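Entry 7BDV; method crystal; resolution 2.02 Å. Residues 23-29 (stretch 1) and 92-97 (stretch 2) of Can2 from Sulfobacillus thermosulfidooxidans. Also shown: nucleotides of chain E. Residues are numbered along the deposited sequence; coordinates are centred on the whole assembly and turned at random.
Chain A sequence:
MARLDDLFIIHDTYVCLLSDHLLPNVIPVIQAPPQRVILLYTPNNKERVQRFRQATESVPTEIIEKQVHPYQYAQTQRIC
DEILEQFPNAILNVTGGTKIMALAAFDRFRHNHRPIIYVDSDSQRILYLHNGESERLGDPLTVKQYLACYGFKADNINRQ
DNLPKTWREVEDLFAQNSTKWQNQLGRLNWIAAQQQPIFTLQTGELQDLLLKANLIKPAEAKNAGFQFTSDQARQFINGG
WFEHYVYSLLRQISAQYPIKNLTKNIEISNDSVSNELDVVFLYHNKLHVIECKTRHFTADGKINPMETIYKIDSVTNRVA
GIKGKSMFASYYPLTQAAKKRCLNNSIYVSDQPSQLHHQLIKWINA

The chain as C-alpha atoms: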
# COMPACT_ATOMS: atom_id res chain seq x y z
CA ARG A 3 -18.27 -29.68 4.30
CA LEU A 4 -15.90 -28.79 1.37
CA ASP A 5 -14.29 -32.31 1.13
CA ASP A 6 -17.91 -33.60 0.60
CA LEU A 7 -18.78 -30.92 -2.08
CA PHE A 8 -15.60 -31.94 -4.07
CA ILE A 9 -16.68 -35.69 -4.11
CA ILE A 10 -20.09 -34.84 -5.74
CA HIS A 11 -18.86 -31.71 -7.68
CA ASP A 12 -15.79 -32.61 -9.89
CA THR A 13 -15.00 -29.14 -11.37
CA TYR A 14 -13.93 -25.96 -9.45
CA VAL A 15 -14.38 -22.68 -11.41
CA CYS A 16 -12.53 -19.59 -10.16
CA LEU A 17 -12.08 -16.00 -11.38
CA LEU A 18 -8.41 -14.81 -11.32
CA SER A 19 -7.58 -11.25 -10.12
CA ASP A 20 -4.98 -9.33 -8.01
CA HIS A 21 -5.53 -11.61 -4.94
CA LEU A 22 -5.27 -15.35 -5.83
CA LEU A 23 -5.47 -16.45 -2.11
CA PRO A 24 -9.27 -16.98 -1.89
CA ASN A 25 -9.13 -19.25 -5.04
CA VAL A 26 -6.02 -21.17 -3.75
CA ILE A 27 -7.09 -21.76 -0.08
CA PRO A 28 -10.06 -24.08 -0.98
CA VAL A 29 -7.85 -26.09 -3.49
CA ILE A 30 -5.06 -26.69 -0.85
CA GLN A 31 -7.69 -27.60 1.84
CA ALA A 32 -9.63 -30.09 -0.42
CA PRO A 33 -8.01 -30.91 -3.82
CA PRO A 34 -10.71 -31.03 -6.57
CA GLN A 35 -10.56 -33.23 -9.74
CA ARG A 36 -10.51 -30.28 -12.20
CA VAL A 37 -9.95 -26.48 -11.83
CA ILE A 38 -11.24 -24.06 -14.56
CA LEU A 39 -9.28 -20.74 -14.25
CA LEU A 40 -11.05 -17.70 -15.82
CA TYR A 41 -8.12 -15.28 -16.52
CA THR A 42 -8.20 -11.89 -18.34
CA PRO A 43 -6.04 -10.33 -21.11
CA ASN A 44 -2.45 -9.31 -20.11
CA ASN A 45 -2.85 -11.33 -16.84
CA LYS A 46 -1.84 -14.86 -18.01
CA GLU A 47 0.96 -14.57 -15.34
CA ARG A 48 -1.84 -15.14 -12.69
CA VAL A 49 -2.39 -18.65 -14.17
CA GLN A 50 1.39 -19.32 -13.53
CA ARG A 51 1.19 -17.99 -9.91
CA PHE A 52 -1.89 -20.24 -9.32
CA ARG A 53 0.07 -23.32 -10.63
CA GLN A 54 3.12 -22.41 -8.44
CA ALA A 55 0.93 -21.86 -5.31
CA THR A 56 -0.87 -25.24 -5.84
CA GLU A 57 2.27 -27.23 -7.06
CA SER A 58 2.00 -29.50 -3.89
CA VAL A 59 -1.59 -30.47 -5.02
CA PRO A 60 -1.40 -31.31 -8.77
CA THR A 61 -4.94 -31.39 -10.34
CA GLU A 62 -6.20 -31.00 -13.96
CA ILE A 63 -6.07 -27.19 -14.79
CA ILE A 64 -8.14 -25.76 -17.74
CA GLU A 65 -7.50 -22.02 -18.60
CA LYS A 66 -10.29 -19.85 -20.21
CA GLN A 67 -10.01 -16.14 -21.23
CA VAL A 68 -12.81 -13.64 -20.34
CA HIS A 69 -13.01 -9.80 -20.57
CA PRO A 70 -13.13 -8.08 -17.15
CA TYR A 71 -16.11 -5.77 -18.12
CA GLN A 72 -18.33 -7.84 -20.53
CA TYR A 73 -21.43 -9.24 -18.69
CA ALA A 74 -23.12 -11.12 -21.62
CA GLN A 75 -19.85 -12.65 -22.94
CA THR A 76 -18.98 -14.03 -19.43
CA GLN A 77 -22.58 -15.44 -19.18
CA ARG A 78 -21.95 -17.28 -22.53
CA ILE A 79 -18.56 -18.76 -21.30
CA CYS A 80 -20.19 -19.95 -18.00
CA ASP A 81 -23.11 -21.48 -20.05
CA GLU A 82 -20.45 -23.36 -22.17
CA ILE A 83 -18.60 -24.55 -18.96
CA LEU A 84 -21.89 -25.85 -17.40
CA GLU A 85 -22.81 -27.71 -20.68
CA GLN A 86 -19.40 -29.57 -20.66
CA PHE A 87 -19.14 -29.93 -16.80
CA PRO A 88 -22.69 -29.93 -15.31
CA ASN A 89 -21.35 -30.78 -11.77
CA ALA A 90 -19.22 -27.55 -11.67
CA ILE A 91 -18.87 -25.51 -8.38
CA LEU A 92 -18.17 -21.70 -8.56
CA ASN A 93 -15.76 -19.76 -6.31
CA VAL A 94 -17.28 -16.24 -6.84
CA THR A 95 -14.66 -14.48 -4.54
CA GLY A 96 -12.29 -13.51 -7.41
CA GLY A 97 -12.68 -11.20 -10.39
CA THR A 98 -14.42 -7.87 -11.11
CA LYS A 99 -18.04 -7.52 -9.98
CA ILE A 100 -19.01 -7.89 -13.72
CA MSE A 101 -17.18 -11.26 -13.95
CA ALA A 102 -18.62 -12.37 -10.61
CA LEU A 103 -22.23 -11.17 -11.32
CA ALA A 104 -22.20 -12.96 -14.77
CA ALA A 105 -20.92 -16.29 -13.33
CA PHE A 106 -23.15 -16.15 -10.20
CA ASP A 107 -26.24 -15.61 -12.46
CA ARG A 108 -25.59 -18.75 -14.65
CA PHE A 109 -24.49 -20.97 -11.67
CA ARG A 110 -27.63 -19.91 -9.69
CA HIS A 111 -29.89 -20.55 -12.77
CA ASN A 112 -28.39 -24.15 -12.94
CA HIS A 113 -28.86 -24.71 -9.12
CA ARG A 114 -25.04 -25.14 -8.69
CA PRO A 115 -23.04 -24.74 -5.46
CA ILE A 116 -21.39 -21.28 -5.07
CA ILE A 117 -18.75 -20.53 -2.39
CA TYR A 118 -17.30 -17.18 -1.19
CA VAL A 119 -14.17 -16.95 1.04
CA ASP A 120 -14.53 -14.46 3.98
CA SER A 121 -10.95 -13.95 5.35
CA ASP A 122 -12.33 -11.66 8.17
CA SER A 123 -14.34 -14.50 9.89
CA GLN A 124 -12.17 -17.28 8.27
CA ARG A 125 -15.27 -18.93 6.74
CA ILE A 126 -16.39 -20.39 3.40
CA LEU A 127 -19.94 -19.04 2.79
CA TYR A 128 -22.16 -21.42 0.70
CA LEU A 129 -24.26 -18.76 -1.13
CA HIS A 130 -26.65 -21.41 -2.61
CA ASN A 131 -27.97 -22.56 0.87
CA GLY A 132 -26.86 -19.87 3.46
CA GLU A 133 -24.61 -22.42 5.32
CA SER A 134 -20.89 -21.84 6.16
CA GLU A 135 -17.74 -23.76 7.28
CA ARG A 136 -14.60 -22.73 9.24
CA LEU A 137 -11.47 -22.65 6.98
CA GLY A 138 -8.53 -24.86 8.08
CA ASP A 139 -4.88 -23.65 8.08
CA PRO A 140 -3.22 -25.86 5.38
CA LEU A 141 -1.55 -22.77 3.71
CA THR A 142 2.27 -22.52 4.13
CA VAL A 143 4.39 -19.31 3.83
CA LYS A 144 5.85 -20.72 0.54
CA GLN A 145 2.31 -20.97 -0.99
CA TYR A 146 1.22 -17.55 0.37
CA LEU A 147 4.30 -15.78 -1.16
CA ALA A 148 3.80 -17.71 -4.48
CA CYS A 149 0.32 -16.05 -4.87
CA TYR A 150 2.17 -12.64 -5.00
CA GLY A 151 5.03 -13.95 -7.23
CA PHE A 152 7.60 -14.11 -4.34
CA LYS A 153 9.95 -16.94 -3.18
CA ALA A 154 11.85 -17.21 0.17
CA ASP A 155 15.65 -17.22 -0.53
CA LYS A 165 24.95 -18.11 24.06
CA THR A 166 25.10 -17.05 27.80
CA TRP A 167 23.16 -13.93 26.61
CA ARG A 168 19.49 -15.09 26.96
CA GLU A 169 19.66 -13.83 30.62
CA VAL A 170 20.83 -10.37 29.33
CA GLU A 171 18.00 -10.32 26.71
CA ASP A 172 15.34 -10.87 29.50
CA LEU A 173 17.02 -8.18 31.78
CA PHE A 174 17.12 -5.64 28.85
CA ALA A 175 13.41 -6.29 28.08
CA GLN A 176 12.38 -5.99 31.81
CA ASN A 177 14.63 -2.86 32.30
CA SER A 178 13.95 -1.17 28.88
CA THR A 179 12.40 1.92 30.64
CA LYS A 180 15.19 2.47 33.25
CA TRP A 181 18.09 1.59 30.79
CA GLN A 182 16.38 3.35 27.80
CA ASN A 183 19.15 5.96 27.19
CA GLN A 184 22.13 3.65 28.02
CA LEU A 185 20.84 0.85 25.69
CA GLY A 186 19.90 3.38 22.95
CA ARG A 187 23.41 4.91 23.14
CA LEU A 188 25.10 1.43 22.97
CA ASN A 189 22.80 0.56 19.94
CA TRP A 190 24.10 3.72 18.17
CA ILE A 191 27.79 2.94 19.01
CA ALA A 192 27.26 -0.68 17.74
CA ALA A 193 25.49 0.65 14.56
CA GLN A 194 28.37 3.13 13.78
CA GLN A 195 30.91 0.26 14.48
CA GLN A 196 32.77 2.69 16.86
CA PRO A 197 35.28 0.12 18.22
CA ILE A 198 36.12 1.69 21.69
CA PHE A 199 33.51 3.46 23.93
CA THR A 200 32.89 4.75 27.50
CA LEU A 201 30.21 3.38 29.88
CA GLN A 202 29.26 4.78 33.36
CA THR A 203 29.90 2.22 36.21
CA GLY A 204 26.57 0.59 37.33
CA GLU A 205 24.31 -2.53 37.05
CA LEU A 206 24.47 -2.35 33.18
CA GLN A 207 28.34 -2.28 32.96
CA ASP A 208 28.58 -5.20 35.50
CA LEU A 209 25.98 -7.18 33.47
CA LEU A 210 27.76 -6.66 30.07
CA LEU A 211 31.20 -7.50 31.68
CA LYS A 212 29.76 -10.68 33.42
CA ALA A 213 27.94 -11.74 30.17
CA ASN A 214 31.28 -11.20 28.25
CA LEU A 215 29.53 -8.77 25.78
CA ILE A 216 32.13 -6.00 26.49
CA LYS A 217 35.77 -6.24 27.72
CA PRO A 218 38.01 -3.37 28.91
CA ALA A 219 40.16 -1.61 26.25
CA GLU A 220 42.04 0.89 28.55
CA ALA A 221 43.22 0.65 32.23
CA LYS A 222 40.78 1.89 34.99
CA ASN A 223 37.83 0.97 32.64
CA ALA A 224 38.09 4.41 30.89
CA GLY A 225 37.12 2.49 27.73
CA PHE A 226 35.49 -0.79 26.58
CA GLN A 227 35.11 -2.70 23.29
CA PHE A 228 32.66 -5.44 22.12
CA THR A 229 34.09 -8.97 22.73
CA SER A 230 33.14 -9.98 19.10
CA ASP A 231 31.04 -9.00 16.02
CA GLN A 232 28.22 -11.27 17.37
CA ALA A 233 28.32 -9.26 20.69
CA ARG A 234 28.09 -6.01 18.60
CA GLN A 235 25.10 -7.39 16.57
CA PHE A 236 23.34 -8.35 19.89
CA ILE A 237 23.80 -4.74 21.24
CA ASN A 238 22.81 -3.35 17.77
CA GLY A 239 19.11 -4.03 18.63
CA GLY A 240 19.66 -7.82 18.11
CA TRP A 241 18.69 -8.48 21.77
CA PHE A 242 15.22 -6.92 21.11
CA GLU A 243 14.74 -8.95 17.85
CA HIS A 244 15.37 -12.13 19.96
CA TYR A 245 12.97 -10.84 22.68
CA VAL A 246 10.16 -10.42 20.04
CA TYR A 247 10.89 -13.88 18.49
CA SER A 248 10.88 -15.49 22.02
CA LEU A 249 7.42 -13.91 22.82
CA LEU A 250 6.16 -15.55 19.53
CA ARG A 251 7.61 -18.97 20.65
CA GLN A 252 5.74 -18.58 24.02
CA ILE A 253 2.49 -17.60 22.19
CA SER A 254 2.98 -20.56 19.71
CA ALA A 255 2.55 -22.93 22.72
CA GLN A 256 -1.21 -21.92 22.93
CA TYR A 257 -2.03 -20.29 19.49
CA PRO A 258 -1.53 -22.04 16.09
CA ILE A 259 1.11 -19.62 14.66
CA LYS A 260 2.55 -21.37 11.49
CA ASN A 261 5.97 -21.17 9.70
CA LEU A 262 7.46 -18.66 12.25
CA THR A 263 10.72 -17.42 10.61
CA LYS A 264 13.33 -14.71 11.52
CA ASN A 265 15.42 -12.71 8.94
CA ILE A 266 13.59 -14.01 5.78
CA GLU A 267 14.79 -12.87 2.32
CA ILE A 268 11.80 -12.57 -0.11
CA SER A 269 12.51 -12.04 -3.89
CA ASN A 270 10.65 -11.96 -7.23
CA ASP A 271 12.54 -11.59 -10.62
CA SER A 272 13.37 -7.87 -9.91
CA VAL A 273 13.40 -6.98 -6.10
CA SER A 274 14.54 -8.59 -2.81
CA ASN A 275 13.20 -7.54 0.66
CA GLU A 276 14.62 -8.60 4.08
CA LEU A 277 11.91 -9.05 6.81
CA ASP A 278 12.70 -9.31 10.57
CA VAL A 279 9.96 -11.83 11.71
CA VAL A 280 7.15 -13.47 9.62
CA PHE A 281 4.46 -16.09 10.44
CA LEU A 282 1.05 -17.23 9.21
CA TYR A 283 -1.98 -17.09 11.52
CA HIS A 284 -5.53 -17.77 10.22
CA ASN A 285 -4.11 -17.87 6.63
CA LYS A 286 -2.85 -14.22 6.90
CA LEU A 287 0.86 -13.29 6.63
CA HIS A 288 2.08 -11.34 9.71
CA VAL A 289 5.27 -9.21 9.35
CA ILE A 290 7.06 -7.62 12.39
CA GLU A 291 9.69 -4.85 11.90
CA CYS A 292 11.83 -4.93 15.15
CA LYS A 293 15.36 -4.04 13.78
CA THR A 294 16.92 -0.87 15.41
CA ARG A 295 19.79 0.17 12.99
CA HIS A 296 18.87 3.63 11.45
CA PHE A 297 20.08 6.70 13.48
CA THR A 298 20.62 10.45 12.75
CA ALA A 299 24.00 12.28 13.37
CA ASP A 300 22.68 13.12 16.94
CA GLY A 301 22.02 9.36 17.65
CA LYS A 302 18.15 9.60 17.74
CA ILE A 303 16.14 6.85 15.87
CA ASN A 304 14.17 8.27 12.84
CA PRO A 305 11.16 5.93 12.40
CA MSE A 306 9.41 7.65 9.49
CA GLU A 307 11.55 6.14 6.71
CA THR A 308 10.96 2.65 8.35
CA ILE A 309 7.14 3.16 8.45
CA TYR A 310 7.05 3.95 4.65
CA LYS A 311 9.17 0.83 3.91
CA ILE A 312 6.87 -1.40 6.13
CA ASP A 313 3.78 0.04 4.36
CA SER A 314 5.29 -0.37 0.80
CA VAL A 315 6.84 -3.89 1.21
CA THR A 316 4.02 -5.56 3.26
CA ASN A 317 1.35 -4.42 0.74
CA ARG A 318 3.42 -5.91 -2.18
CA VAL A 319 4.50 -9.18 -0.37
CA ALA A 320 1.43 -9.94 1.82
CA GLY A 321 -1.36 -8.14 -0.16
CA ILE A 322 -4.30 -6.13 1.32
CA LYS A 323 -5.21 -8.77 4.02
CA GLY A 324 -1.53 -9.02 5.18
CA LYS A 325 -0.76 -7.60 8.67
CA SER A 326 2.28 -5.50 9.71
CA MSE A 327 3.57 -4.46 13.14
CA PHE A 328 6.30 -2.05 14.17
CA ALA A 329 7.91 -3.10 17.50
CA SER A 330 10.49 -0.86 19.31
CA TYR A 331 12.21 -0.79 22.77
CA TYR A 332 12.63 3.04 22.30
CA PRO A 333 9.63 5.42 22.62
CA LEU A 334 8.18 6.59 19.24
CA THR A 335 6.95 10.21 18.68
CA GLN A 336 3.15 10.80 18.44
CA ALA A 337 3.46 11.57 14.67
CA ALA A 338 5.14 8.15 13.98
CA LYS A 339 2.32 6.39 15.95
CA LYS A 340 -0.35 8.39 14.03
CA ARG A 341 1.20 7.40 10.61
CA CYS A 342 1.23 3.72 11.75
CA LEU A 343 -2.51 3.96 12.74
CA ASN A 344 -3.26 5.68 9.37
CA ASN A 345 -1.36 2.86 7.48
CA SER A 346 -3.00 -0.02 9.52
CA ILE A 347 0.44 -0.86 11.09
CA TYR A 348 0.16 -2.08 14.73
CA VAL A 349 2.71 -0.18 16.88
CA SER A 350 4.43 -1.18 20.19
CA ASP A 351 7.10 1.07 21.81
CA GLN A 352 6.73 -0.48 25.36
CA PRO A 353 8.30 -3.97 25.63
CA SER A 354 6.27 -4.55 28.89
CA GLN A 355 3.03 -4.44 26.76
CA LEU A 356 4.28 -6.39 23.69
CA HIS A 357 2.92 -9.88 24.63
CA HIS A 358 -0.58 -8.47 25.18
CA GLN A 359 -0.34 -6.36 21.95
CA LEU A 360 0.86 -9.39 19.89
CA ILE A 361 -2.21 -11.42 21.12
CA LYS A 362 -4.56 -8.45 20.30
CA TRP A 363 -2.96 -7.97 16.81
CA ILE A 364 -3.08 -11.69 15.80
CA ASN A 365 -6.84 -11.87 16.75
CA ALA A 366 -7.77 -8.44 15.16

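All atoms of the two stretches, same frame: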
# COMPACT_ATOMS: atom_id res chain seq x y z
N LEU A 23 -5.31 -15.69 -3.37
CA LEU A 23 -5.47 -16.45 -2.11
C LEU A 23 -6.84 -17.10 -1.96
O LEU A 23 -6.92 -18.26 -1.55
CB LEU A 23 -5.16 -15.59 -0.88
CG LEU A 23 -3.70 -15.53 -0.48
CD1 LEU A 23 -3.45 -14.40 0.52
CD2 LEU A 23 -3.23 -16.88 0.03
N PRO A 24 -7.97 -16.38 -2.16
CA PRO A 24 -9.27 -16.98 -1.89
C PRO A 24 -9.65 -18.08 -2.91
O PRO A 24 -10.53 -18.84 -2.62
CB PRO A 24 -10.26 -15.83 -1.98
CG PRO A 24 -9.52 -14.72 -2.71
CD PRO A 24 -8.04 -14.98 -2.54
N ASN A 25 -8.98 -18.13 -4.07
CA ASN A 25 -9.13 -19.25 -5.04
C ASN A 25 -8.21 -20.43 -4.65
O ASN A 25 -8.58 -21.59 -4.93
CB ASN A 25 -8.81 -18.78 -6.45
CG ASN A 25 -9.75 -17.69 -6.91
OD1 ASN A 25 -9.33 -16.68 -7.50
ND2 ASN A 25 -11.04 -17.96 -6.74
N VAL A 26 -7.08 -20.15 -4.02
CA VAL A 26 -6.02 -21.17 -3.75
C VAL A 26 -6.36 -21.91 -2.44
O VAL A 26 -6.14 -23.13 -2.39
CB VAL A 26 -4.63 -20.52 -3.72
CG1 VAL A 26 -3.57 -21.37 -3.05
CG2 VAL A 26 -4.20 -20.11 -5.11
N ILE A 27 -6.86 -21.19 -1.43
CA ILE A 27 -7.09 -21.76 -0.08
C ILE A 27 -8.03 -22.97 -0.16
O ILE A 27 -7.72 -24.00 0.41
CB ILE A 27 -7.56 -20.68 0.91
CG1 ILE A 27 -6.40 -19.74 1.29
CG2 ILE A 27 -8.19 -21.32 2.13
N PRO A 28 -9.20 -22.90 -0.84
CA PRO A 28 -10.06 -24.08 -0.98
C PRO A 28 -9.44 -25.29 -1.72
O PRO A 28 -9.82 -26.40 -1.42
CB PRO A 28 -11.27 -23.54 -1.75
CG PRO A 28 -11.24 -22.05 -1.47
CD PRO A 28 -9.78 -21.70 -1.47
N VAL A 29 -8.53 -25.05 -2.65
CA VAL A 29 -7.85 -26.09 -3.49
C VAL A 29 -6.80 -26.82 -2.64
O VAL A 29 -6.67 -28.06 -2.80
CB VAL A 29 -7.23 -25.45 -4.75
CG1 VAL A 29 -6.29 -26.39 -5.49
CG2 VAL A 29 -8.33 -24.94 -5.68
N LEU A 92 -18.72 -23.06 -8.31
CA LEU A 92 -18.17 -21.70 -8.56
C LEU A 92 -17.62 -21.14 -7.25
O LEU A 92 -18.35 -21.13 -6.25
CB LEU A 92 -19.24 -20.78 -9.14
CG LEU A 92 -18.81 -19.33 -9.33
CD1 LEU A 92 -17.81 -19.23 -10.46
CD2 LEU A 92 -20.00 -18.43 -9.62
N ASN A 93 -16.37 -20.70 -7.28
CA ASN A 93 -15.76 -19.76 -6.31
C ASN A 93 -15.94 -18.35 -6.88
O ASN A 93 -15.28 -18.04 -7.84
CB ASN A 93 -14.31 -20.12 -6.01
CG ASN A 93 -13.75 -19.30 -4.87
OD1 ASN A 93 -14.26 -18.21 -4.54
ND2 ASN A 93 -12.69 -19.80 -4.27
N VAL A 94 -16.84 -17.56 -6.30
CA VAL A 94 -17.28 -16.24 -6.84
C VAL A 94 -16.48 -15.12 -6.15
O VAL A 94 -16.81 -13.93 -6.34
CB VAL A 94 -18.81 -16.09 -6.66
CG1 VAL A 94 -19.20 -15.87 -5.20
CG2 VAL A 94 -19.43 -15.01 -7.55
N THR A 95 -15.44 -15.45 -5.38
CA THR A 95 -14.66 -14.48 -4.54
C THR A 95 -13.75 -13.62 -5.44
O THR A 95 -13.56 -12.44 -5.18
CB THR A 95 -13.80 -15.16 -3.46
OG1 THR A 95 -14.44 -16.33 -2.96
CG2 THR A 95 -13.47 -14.22 -2.32
N GLY A 96 -13.17 -14.22 -6.47
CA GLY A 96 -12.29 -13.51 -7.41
C GLY A 96 -13.04 -12.64 -8.40
O GLY A 96 -14.27 -12.72 -8.46
N GLY A 97 -12.28 -11.83 -9.13
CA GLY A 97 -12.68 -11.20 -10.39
C GLY A 97 -13.24 -9.81 -10.15
O GLY A 97 -13.31 -9.37 -8.98
P A E 1 -9.54 -8.64 -6.10
OP1 A E 1 -8.49 -9.66 -6.52
OP2 A E 1 -8.89 -7.56 -5.26
O5' A E 1 -10.68 -9.38 -5.27
C5' A E 1 -10.27 -10.14 -4.14
C4' A E 1 -11.49 -10.43 -3.34
O4' A E 1 -11.18 -11.51 -2.43
C3' A E 1 -11.99 -9.29 -2.44
O3' A E 1 -13.32 -9.55 -2.11
C2' A E 1 -11.22 -9.55 -1.16
O2' A E 1 -11.87 -8.95 -0.06
C1' A E 1 -11.38 -11.07 -1.10
N9 A E 1 -10.48 -11.83 -0.30
C8 A E 1 -10.84 -12.92 0.45
N7 A E 1 -9.83 -13.47 1.07
C5 A E 1 -8.74 -12.72 0.68
C6 A E 1 -7.38 -12.82 0.98
N6 A E 1 -6.86 -13.75 1.77
N1 A E 1 -6.56 -11.92 0.40
C2 A E 1 -7.07 -10.99 -0.40
N3 A E 1 -8.32 -10.78 -0.73
C4 A E 1 -9.12 -11.71 -0.18
P A E 4 -14.80 -4.29 -8.46
OP1 A E 4 -15.62 -4.59 -9.66
OP2 A E 4 -14.98 -4.59 -7.01
O5' A E 4 -13.50 -5.09 -8.96
C5' A E 4 -12.38 -5.23 -8.13
C4' A E 4 -11.77 -6.57 -8.47
O4' A E 4 -11.53 -6.65 -9.91
C3' A E 4 -10.43 -6.84 -7.80
O3' A E 4 -10.45 -8.19 -7.32
C2' A E 4 -9.44 -6.60 -8.94
O2' A E 4 -8.18 -7.20 -8.75
C1' A E 4 -10.23 -7.15 -10.12
N9 A E 4 -9.79 -6.73 -11.43
C8 A E 4 -9.52 -5.42 -11.86
N7 A E 4 -9.15 -5.39 -13.13
C5 A E 4 -9.14 -6.73 -13.54
C6 A E 4 -8.80 -7.35 -14.76
N6 A E 4 -8.40 -6.67 -15.82
N1 A E 4 -8.88 -8.71 -14.84
C2 A E 4 -9.26 -9.38 -13.74
N3 A E 4 -9.61 -8.90 -12.54
C4 A E 4 -9.52 -7.55 -12.50

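The most unusual feature of this contact is that a single asparagine side chain does nearly all of its polar work: Asn-93 binds the helix with one end of its amide and folds its own loop with the other. Its ND2 donates a hydrogen bond to the backbone O of Pro-24, at 2.9 Å and with an N-H...acceptor angle of 146°. Asn-93 OD1 meanwhile accepts twice from Thr-95, from the backbone N at 3.1 Å and from the hydroxyl OG1 at a very short 2.5 Å. The general principle is that a carboxamide, carrying a donor and an acceptor on one planar group, can tie a turn together and anchor it to a neighbouring element at the same time.

The helix side of the example explains why an acceptor is free. Stretch 1 is helical from Leu-23 to Val-29, but it contains two prolines and is kinked where the N atoms of Pro-28 and Val-29 lack a bond to the turn before. Proline has no amide hydrogen, so the N of Pro-28 cannot close the usual i to i+4 bond onto the O of Pro-24. That carbonyl is left available to a side-chain donor, and the amide of Asn-93 takes up the vacancy. The surrounding backbone pairing is modest: the N of Ile-27 bonds the O of Leu-23 at 2.9 Å, while the bonds from Val-26 N to Leu-23 O and from Val-29 N to Val-26 O, both 3.1 Å, are weak.

Across from this helix, stretch 2 leaves a strand at Asn-93 and turns through Val-94 and Thr-95 into two glycines. The CA atoms of Pro-24 and Thr-95 lie 6.5 Å apart and those of Asn-25 and Asn-93 6.8 Å apart, close enough for short side chains to bridge the gap. Asn-93 and Thr-95 both direct their CA-to-CB bonds toward the helix, whereas Val-94 between them points away, so Val-94 takes no part, and Asn-93, Thr-95 and the neighbouring Gly-96 make up this side of the contact.

Apolar packing lies beside the polar centre. Pro-24 CB meets Thr-95 CG2 at 3.6 Å, a methyl against a ring carbon, while the threonine hydroxyl is engaged with Asn-93. Pro-28, one turn further along, sets its CG 3.9 Å from Asn-93 ND2, so the amide lies near the very ring whose missing hydrogen frees its acceptor. Asn-25 points sideways at its CB, but the end of its side chain comes nearer and approaches both Asn-93 and Gly-96. At Gly-96 the absence of a side chain matters, for an ideal CB would point toward the helix into tight quarters beside Asn-25.

The interface is small, burying 214 Å² in all, yet it adjoins bound nucleotide: Pro-24 CG lies 3.6 Å from O4' of A1 of chain E, and Thr-95 O 3.4 Å from its C4'.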